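Local atomic coordinates of N-isopropylammelide isopropylaminohydrolase (Burkholderia multivorans ATCC 17616, PDB entry 6NBO), a protein that belongs to the amidohydrolase family, metal-dependent enzymes built on a TIM-barrel fold, and holds zinc ions. Residues P361-M373 against R382-I394. Numbering follows the deposited sequence.
Sequences PGARADVVLVDAM and RPVRRLVVSSGKI. With EDO (1,2-ethanediol), chain L.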
ATOM      1  N   PRO A 361     -19.456  10.002  -8.468  1.00 29.81           N
ATOM      2  CA  PRO A 361     -19.263  11.455  -8.526  1.00 30.22           C
ATOM      3  C   PRO A 361     -18.692  11.997  -7.222  1.00 36.79           C
ATOM      4  O   PRO A 361     -19.077  11.581  -6.126  1.00 31.69           O
ATOM      5  CB  PRO A 361     -20.678  11.986  -8.786  1.00 38.21           C
ATOM      6  CG  PRO A 361     -21.356  10.893  -9.499  1.00 34.52           C
ATOM      7  CD  PRO A 361     -20.812   9.616  -8.898  1.00 35.13           C
ATOM      8  N   GLY A 362     -17.771  12.945  -7.352  1.00 35.25           N
ATOM      9  CA  GLY A 362     -17.093  13.526  -6.216  1.00 28.64           C
ATOM     10  C   GLY A 362     -15.770  12.867  -5.888  1.00 29.12           C
ATOM     11  O   GLY A 362     -14.932  13.485  -5.224  1.00 30.83           O
ATOM     12  N   ALA A 363     -15.554  11.639  -6.351  1.00 26.21           N
ATOM     13  CA  ALA A 363     -14.288  10.971  -6.129  1.00 25.42           C
ATOM     14  C   ALA A 363     -13.210  11.603  -6.997  1.00 27.10           C
ATOM     15  O   ALA A 363     -13.492  12.211  -8.036  1.00 27.68           O
ATOM     16  CB  ALA A 363     -14.391   9.480  -6.449  1.00 28.96           C
ATOM     17  N   ARG A 364     -11.964  11.472  -6.544  1.00 24.89           N
ATOM     18  CA  ARG A 364     -10.830  11.826  -7.391  1.00 25.55           C
ATOM     19  C   ARG A 364     -10.877  10.998  -8.666  1.00 23.20           C
ATOM     20  O   ARG A 364     -11.102   9.787  -8.630  1.00 27.35           O
ATOM     21  CB  ARG A 364      -9.504  11.590  -6.661  1.00 25.65           C
ATOM     22  CG  ARG A 364      -8.279  12.083  -7.449  1.00 28.85           C
ATOM     23  CD  ARG A 364      -6.962  11.773  -6.719  1.00 26.10           C
ATOM     24  NE  ARG A 364      -6.932  12.404  -5.400  1.00 26.41           N
ATOM     25  CZ  ARG A 364      -6.137  12.022  -4.399  1.00 28.88           C
ATOM     26  NH1 ARG A 364      -5.278  11.020  -4.564  1.00 24.25           N
ATOM     27  NH2 ARG A 364      -6.207  12.645  -3.230  1.00 27.86           N
ATOM     28  N   ALA A 365     -10.667  11.662  -9.803  1.00 26.39           N
ATOM     29  CA  ALA A 365     -10.834  11.026 -11.108  1.00 26.99           C
ATOM     30  C   ALA A 365      -9.594  10.195 -11.459  1.00 26.98           C
ATOM     31  O   ALA A 365      -8.796  10.538 -12.335  1.00 27.12           O
ATOM     32  CB  ALA A 365     -11.119  12.082 -12.167  1.00 23.92           C
ATOM     33  N   ASP A 366      -9.450   9.075 -10.746  1.00 25.42           N
ATOM     34  CA  ASP A 366      -8.473   8.035 -11.066  1.00 23.77           C
ATOM     35  C   ASP A 366      -9.224   6.879 -11.716  1.00 23.40           C
ATOM     36  O   ASP A 366     -10.083   6.261 -11.079  1.00 27.64           O
ATOM     37  CB  ASP A 366      -7.731   7.544  -9.819  1.00 21.02           C
ATOM     38  CG  ASP A 366      -6.899   8.638  -9.136  1.00 27.13           C
ATOM     39  OD1 ASP A 366      -6.806   9.766  -9.671  1.00 23.40           O
ATOM     40  OD2 ASP A 366      -6.332   8.364  -8.055  1.00 25.12           O
ATOM     41  N   VAL A 367      -8.921   6.598 -12.977  1.00 23.25           N
ATOM     42  CA  VAL A 367      -9.668   5.610 -13.744  1.00 26.81           C
ATOM     43  C   VAL A 367      -8.678   4.769 -14.537  1.00 26.84           C
ATOM     44  O   VAL A 367      -7.784   5.307 -15.198  1.00 26.13           O
ATOM     45  CB  VAL A 367     -10.705   6.248 -14.692  1.00 28.04           C
ATOM     46  CG1 VAL A 367     -11.509   5.163 -15.388  1.00 27.64           C
ATOM     47  CG2 VAL A 367     -11.644   7.189 -13.935  1.00 31.10           C
ATOM     48  N   VAL A 368      -8.847   3.452 -14.473  1.00 25.78           N
ATOM     49  CA  VAL A 368      -7.969   2.491 -15.133  1.00 20.76           C
ATOM     50  C   VAL A 368      -8.852   1.602 -15.992  1.00 23.46           C
ATOM     51  O   VAL A 368      -9.767   0.954 -15.472  1.00 26.85           O
ATOM     52  CB  VAL A 368      -7.175   1.668 -14.103  1.00 24.53           C
ATOM     53  CG1 VAL A 368      -6.255   0.632 -14.784  1.00 22.29           C
ATOM     54  CG2 VAL A 368      -6.379   2.597 -13.200  1.00 23.35           C
ATOM     55  N   LEU A 369      -8.611   1.590 -17.307  1.00 24.98           N
ATOM     56  CA  LEU A 369      -9.395   0.765 -18.220  1.00 26.85           C
ATOM     57  C   LEU A 369      -8.616  -0.496 -18.559  1.00 30.33           C
ATOM     58  O   LEU A 369      -7.424  -0.415 -18.876  1.00 27.74           O
ATOM     59  CB  LEU A 369      -9.732   1.515 -19.512  1.00 24.03           C
ATOM     60  CG  LEU A 369     -10.502   2.828 -19.371  1.00 26.64           C
ATOM     61  CD1 LEU A 369     -10.956   3.296 -20.754  1.00 25.52           C
ATOM     62  CD2 LEU A 369     -11.679   2.660 -18.415  1.00 27.78           C
ATOM     63  N   VAL A 370      -9.291  -1.653 -18.510  1.00 25.95           N
ATOM     64  CA  VAL A 370      -8.692  -2.932 -18.904  1.00 25.62           C
ATOM     65  C   VAL A 370      -9.677  -3.726 -19.749  1.00 28.62           C
ATOM     66  O   VAL A 370     -10.890  -3.700 -19.501  1.00 28.43           O
ATOM     67  CB  VAL A 370      -8.244  -3.778 -17.684  1.00 24.81           C
ATOM     68  CG1 VAL A 370      -7.078  -3.121 -17.004  1.00 25.67           C
ATOM     69  CG2 VAL A 370      -9.395  -4.012 -16.712  1.00 26.54           C
ATOM     70  N   ASP A 371      -9.150  -4.433 -20.755  1.00 25.97           N
ATOM     71  CA  ASP A 371      -9.963  -5.315 -21.594  1.00 27.20           C
ATOM     72  C   ASP A 371     -10.090  -6.650 -20.872  1.00 34.49           C
ATOM     73  O   ASP A 371      -9.212  -7.511 -20.968  1.00 31.48           O
ATOM     74  CB  ASP A 371      -9.339  -5.493 -22.978  1.00 42.28           C
ATOM     75  CG  ASP A 371     -10.108  -6.498 -23.858  1.00 60.25           C
ATOM     76  OD1 ASP A 371     -11.254  -6.861 -23.508  1.00 63.03           O
ATOM     77  OD2 ASP A 371      -9.563  -6.932 -24.903  1.00 61.61           O
ATOM     78  N   ALA A 372     -11.188  -6.816 -20.136  1.00 32.98           N
ATOM     79  CA  ALA A 372     -11.502  -8.059 -19.450  1.00 28.06           C
ATOM     80  C   ALA A 372     -13.015  -8.182 -19.382  1.00 31.21           C
ATOM     81  O   ALA A 372     -13.726  -7.180 -19.282  1.00 32.28           O
ATOM     82  CB  ALA A 372     -10.902  -8.107 -18.039  1.00 25.62           C
ATOM     83  N   MET A 373     -13.501  -9.420 -19.440  1.00 31.12           N
ATOM     84  CA  MET A 373     -14.941  -9.639 -19.381  1.00 34.14           C
ATOM     85  C   MET A 373     -15.467  -9.463 -17.963  1.00 33.59           C
ATOM     86  O   MET A 373     -16.575  -8.958 -17.771  1.00 34.25           O
ATOM     87  CB  MET A 373     -15.288 -11.028 -19.921  1.00 33.83           C
ATOM     88  N   ARG A 382      -4.486 -10.121 -15.620  1.00 24.69           N
ATOM     89  CA  ARG A 382      -3.697  -8.897 -15.514  1.00 26.87           C
ATOM     90  C   ARG A 382      -3.540  -8.189 -16.864  1.00 26.19           C
ATOM     91  O   ARG A 382      -2.422  -7.873 -17.278  1.00 21.42           O
ATOM     92  CB  ARG A 382      -2.331  -9.204 -14.915  1.00 27.55           C
ATOM     93  CG  ARG A 382      -2.395  -9.759 -13.472  1.00 28.02           C
ATOM     94  CD  ARG A 382      -1.278 -10.773 -13.219  1.00 28.29           C
ATOM     95  NE  ARG A 382      -1.515 -12.067 -13.861  1.00 30.33           N
ATOM     96  CZ  ARG A 382      -0.553 -12.950 -14.122  1.00 30.98           C
ATOM     97  NH1 ARG A 382       0.708 -12.656 -13.826  1.00 24.78           N
ATOM     98  NH2 ARG A 382      -0.836 -14.115 -14.699  1.00 29.70           N
ATOM     99  N   PRO A 383      -4.636  -7.924 -17.573  1.00 27.57           N
ATOM    100  CA  PRO A 383      -4.508  -7.272 -18.881  1.00 22.49           C
ATOM    101  C   PRO A 383      -3.812  -5.922 -18.762  1.00 25.96           C
ATOM    102  O   PRO A 383      -3.890  -5.250 -17.735  1.00 25.29           O
ATOM    103  CB  PRO A 383      -5.966  -7.112 -19.346  1.00 23.88           C
ATOM    104  CG  PRO A 383      -6.761  -7.085 -18.108  1.00 25.04           C
ATOM    105  CD  PRO A 383      -6.042  -7.999 -17.129  1.00 31.41           C
ATOM    106  N   VAL A 384      -3.118  -5.534 -19.837  1.00 24.51           N
ATOM    107  CA  VAL A 384      -2.425  -4.250 -19.847  1.00 28.70           C
ATOM    108  C   VAL A 384      -3.417  -3.145 -19.523  1.00 24.56           C
ATOM    109  O   VAL A 384      -4.596  -3.228 -19.879  1.00 28.56           O
ATOM    110  CB  VAL A 384      -1.756  -4.021 -21.217  1.00 29.82           C
ATOM    111  CG1 VAL A 384      -2.804  -3.877 -22.312  1.00 39.40           C
ATOM    112  CG2 VAL A 384      -0.857  -2.793 -21.186  1.00 30.64           C
ATOM    113  N   ARG A 385      -2.962  -2.123 -18.795  1.00 24.62           N
ATOM    114  CA  ARG A 385      -3.829  -0.967 -18.567  1.00 23.88           C
ATOM    115  C   ARG A 385      -3.941  -0.198 -19.878  1.00 25.03           C
ATOM    116  O   ARG A 385      -2.993   0.475 -20.303  1.00 27.78           O
ATOM    117  CB  ARG A 385      -3.292  -0.063 -17.459  1.00 22.71           C
ATOM    118  CG  ARG A 385      -2.883  -0.751 -16.175  1.00 24.88           C
ATOM    119  CD  ARG A 385      -3.925  -1.735 -15.643  1.00 23.58           C
ATOM    120  NE  ARG A 385      -3.532  -3.129 -15.852  1.00 25.73           N
ATOM    121  CZ  ARG A 385      -2.797  -3.835 -14.991  1.00 24.46           C
ATOM    122  NH1 ARG A 385      -2.365  -3.283 -13.863  1.00 23.09           N
ATOM    123  NH2 ARG A 385      -2.497  -5.099 -15.260  1.00 22.10           N
ATOM    124  N   ARG A 386      -5.089  -0.308 -20.539  1.00 24.26           N
ATOM    125  CA  ARG A 386      -5.259   0.397 -21.803  1.00 26.01           C
ATOM    126  C   ARG A 386      -5.188   1.909 -21.610  1.00 27.19           C
ATOM    127  O   ARG A 386      -4.620   2.626 -22.446  1.00 26.75           O
ATOM    128  CB  ARG A 386      -6.587   0.010 -22.442  1.00 28.63           C
ATOM    129  CG  ARG A 386      -6.746   0.658 -23.807  1.00 45.67           C
ATOM    130  CD  ARG A 386      -8.187   0.764 -24.195  1.00 54.96           C
ATOM    131  NE  ARG A 386      -8.769  -0.548 -24.428  1.00 59.85           N
ATOM    132  CZ  ARG A 386     -10.074  -0.762 -24.511  1.00 73.39           C
ATOM    133  NH1 ARG A 386     -10.918   0.255 -24.373  1.00 73.84           N
ATOM    134  NH2 ARG A 386     -10.533  -1.989 -24.724  1.00 74.41           N
ATOM    135  N   LEU A 387      -5.742   2.402 -20.509  1.00 26.30           N
ATOM    136  CA  LEU A 387      -5.792   3.828 -20.202  1.00 25.73           C
ATOM    137  C   LEU A 387      -5.632   3.999 -18.704  1.00 26.44           C
ATOM    138  O   LEU A 387      -6.240   3.259 -17.929  1.00 28.19           O
ATOM    139  CB  LEU A 387      -7.121   4.460 -20.639  1.00 25.73           C
ATOM    140  CG  LEU A 387      -7.263   5.964 -20.362  1.00 28.51           C
ATOM    141  CD1 LEU A 387      -6.294   6.751 -21.235  1.00 28.53           C
ATOM    142  CD2 LEU A 387      -8.687   6.430 -20.610  1.00 27.59           C
ATOM    143  N   VAL A 388      -4.801   4.952 -18.291  1.00 24.72           N
ATOM    144  CA  VAL A 388      -4.732   5.361 -16.894  1.00 24.18           C
ATOM    145  C   VAL A 388      -5.006   6.854 -16.861  1.00 27.09           C
ATOM    146  O   VAL A 388      -4.346   7.632 -17.565  1.00 24.85           O
ATOM    147  CB  VAL A 388      -3.382   5.024 -16.232  1.00 26.27           C
ATOM    148  CG1 VAL A 388      -3.407   5.428 -14.757  1.00 22.45           C
ATOM    149  CG2 VAL A 388      -3.075   3.524 -16.355  1.00 24.17           C
ATOM    150  N   VAL A 389      -6.007   7.241 -16.076  1.00 23.72           N
ATOM    151  CA  VAL A 389      -6.317   8.633 -15.786  1.00 25.10           C
ATOM    152  C   VAL A 389      -6.015   8.859 -14.318  1.00 27.41           C
ATOM    153  O   VAL A 389      -6.417   8.056 -13.468  1.00 25.41           O
ATOM    154  CB  VAL A 389      -7.788   8.959 -16.092  1.00 22.47           C
ATOM    155  CG1 VAL A 389      -8.085  10.413 -15.747  1.00 24.07           C
ATOM    156  CG2 VAL A 389      -8.097   8.650 -17.547  1.00 25.66           C
ATOM    157  N   SER A 390      -5.303   9.933 -14.016  1.00 23.63           N
ATOM    158  CA  SER A 390      -4.970  10.224 -12.632  1.00 24.25           C
ATOM    159  C   SER A 390      -5.276  11.682 -12.362  1.00 25.46           C
ATOM    160  O   SER A 390      -4.793  12.559 -13.084  1.00 28.11           O
ATOM    161  CB  SER A 390      -3.500   9.914 -12.345  1.00 25.23           C
ATOM    162  OG  SER A 390      -3.194  10.209 -10.998  1.00 24.51           O
ATOM    163  N   SER A 391      -6.087  11.929 -11.331  1.00 24.77           N
ATOM    164  CA  SER A 391      -6.553  13.275 -11.008  1.00 25.19           C
ATOM    165  C   SER A 391      -7.116  13.966 -12.245  1.00 28.62           C
ATOM    166  O   SER A 391      -6.880  15.156 -12.483  1.00 24.88           O
ATOM    167  CB  SER A 391      -5.446  14.115 -10.374  1.00 27.94           C
ATOM    168  OG  SER A 391      -5.219  13.692  -9.042  1.00 27.15           O
ATOM    169  N   GLY A 392      -7.860  13.205 -13.047  1.00 24.49           N
ATOM    170  CA  GLY A 392      -8.533  13.756 -14.208  1.00 24.56           C
ATOM    171  C   GLY A 392      -7.670  13.946 -15.435  1.00 30.22           C
ATOM    172  O   GLY A 392      -8.174  14.441 -16.450  1.00 29.64           O
ATOM    173  N   LYS A 393      -6.395  13.569 -15.389  1.00 26.07           N
ATOM    174  CA  LYS A 393      -5.486  13.740 -16.511  1.00 32.70           C
ATOM    175  C   LYS A 393      -5.062  12.381 -17.042  1.00 29.53           C
ATOM    176  O   LYS A 393      -4.753  11.482 -16.268  1.00 29.46           O
ATOM    177  CB  LYS A 393      -4.252  14.536 -16.093  1.00 30.49           C
ATOM    178  CG  LYS A 393      -4.573  15.954 -15.643  1.00 35.36           C
ATOM    179  CD  LYS A 393      -3.308  16.735 -15.390  1.00 45.80           C
ATOM    180  CE  LYS A 393      -3.622  18.136 -14.888  1.00 54.28           C
ATOM    181  NZ  LYS A 393      -4.219  18.100 -13.523  1.00 65.17           N
ATOM    182  N   ILE A 394      -5.041  12.243 -18.365  1.00 29.18           N
ATOM    183  CA  ILE A 394      -4.551  11.018 -18.981  1.00 27.33           C
ATOM    184  C   ILE A 394      -3.041  10.946 -18.787  1.00 33.17           C
ATOM    185  O   ILE A 394      -2.304  11.823 -19.249  1.00 31.51           O
ATOM    186  CB  ILE A 394      -4.920  10.971 -20.467  1.00 30.25           C
ATOM    187  CG1 ILE A 394      -6.438  10.859 -20.638  1.00 27.76           C
ATOM    188  CG2 ILE A 394      -4.211   9.824 -21.138  1.00 28.94           C
ATOM    189  CD1 ILE A 394      -6.929  11.092 -22.043  1.00 31.02           C
TER
HETATM  190  C1  EDO L 411      -8.440  14.998  -2.930  1.00 51.22           C
HETATM  191  O1  EDO L 411      -8.833  14.269  -1.760  1.00 51.91           O
HETATM  192  C2  EDO L 411      -9.141  14.427  -4.155  1.00 53.30           C
HETATM  193  O2  EDO L 411      -8.564  14.984  -5.342  1.00 54.23           O
HETATM  194  O   HOH W   1      -6.380  -4.283 -21.535  1.00 27.82           O
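Asp366 receives the backbone N-H of Ser391 almost head-on: OD1 lies 2.8 Å from Ser391 N, the bond is nearly straight (176°), and the donor arrives close to the line of the C-O bond. A chi1 of -63° swings the carboxylate beside its own backbone N, and OD2 is hydrogen-bonded to Thr121 OG1, so both carboxylate oxygens are held and the group's rotation is restrained. The amide it holds belongs to the type I' turn Ser390 to Lys393, whose Gly392 N bonds Ala365 O at 2.9 Å. Beside the turn, CD of Arg364 passes Ser391 OG, and the guanidinium of this arginine forms a salt bridge with Glu153.

From here the contact illustrates two neighbouring antiparallel strands, connected through helix 375-381. Val367 with Val389 and Leu369 with Leu387 are hydrogen-bonded pairs; Val368 with Val388 is the non-hydrogen-bonded pair between them. Strand 367-370 runs beside strand 56-66, the segment that carries zinc ligand His65 in the TIM barrel, and strand 387-390 continues the pairing outward to 393-397. On one face, Leu369 and Leu387 run alongside each other in the same direction, with CD1 of the former 3.9 Å from CD2 of the latter. On the other, Val368 CG1 presses on Arg385 CD at 3.4 Å. Bends at chi2 and chi3 turn the arginine back, and its NE and NH2 share Pro383 O (2.9 and 2.8 Å), which lies in the guanidinium plane; NH1 reaches Asp317. Pro383 CG in turn packs 3.6 Å from Val370 CB, while a water bridges Asp371 N and Val384 O.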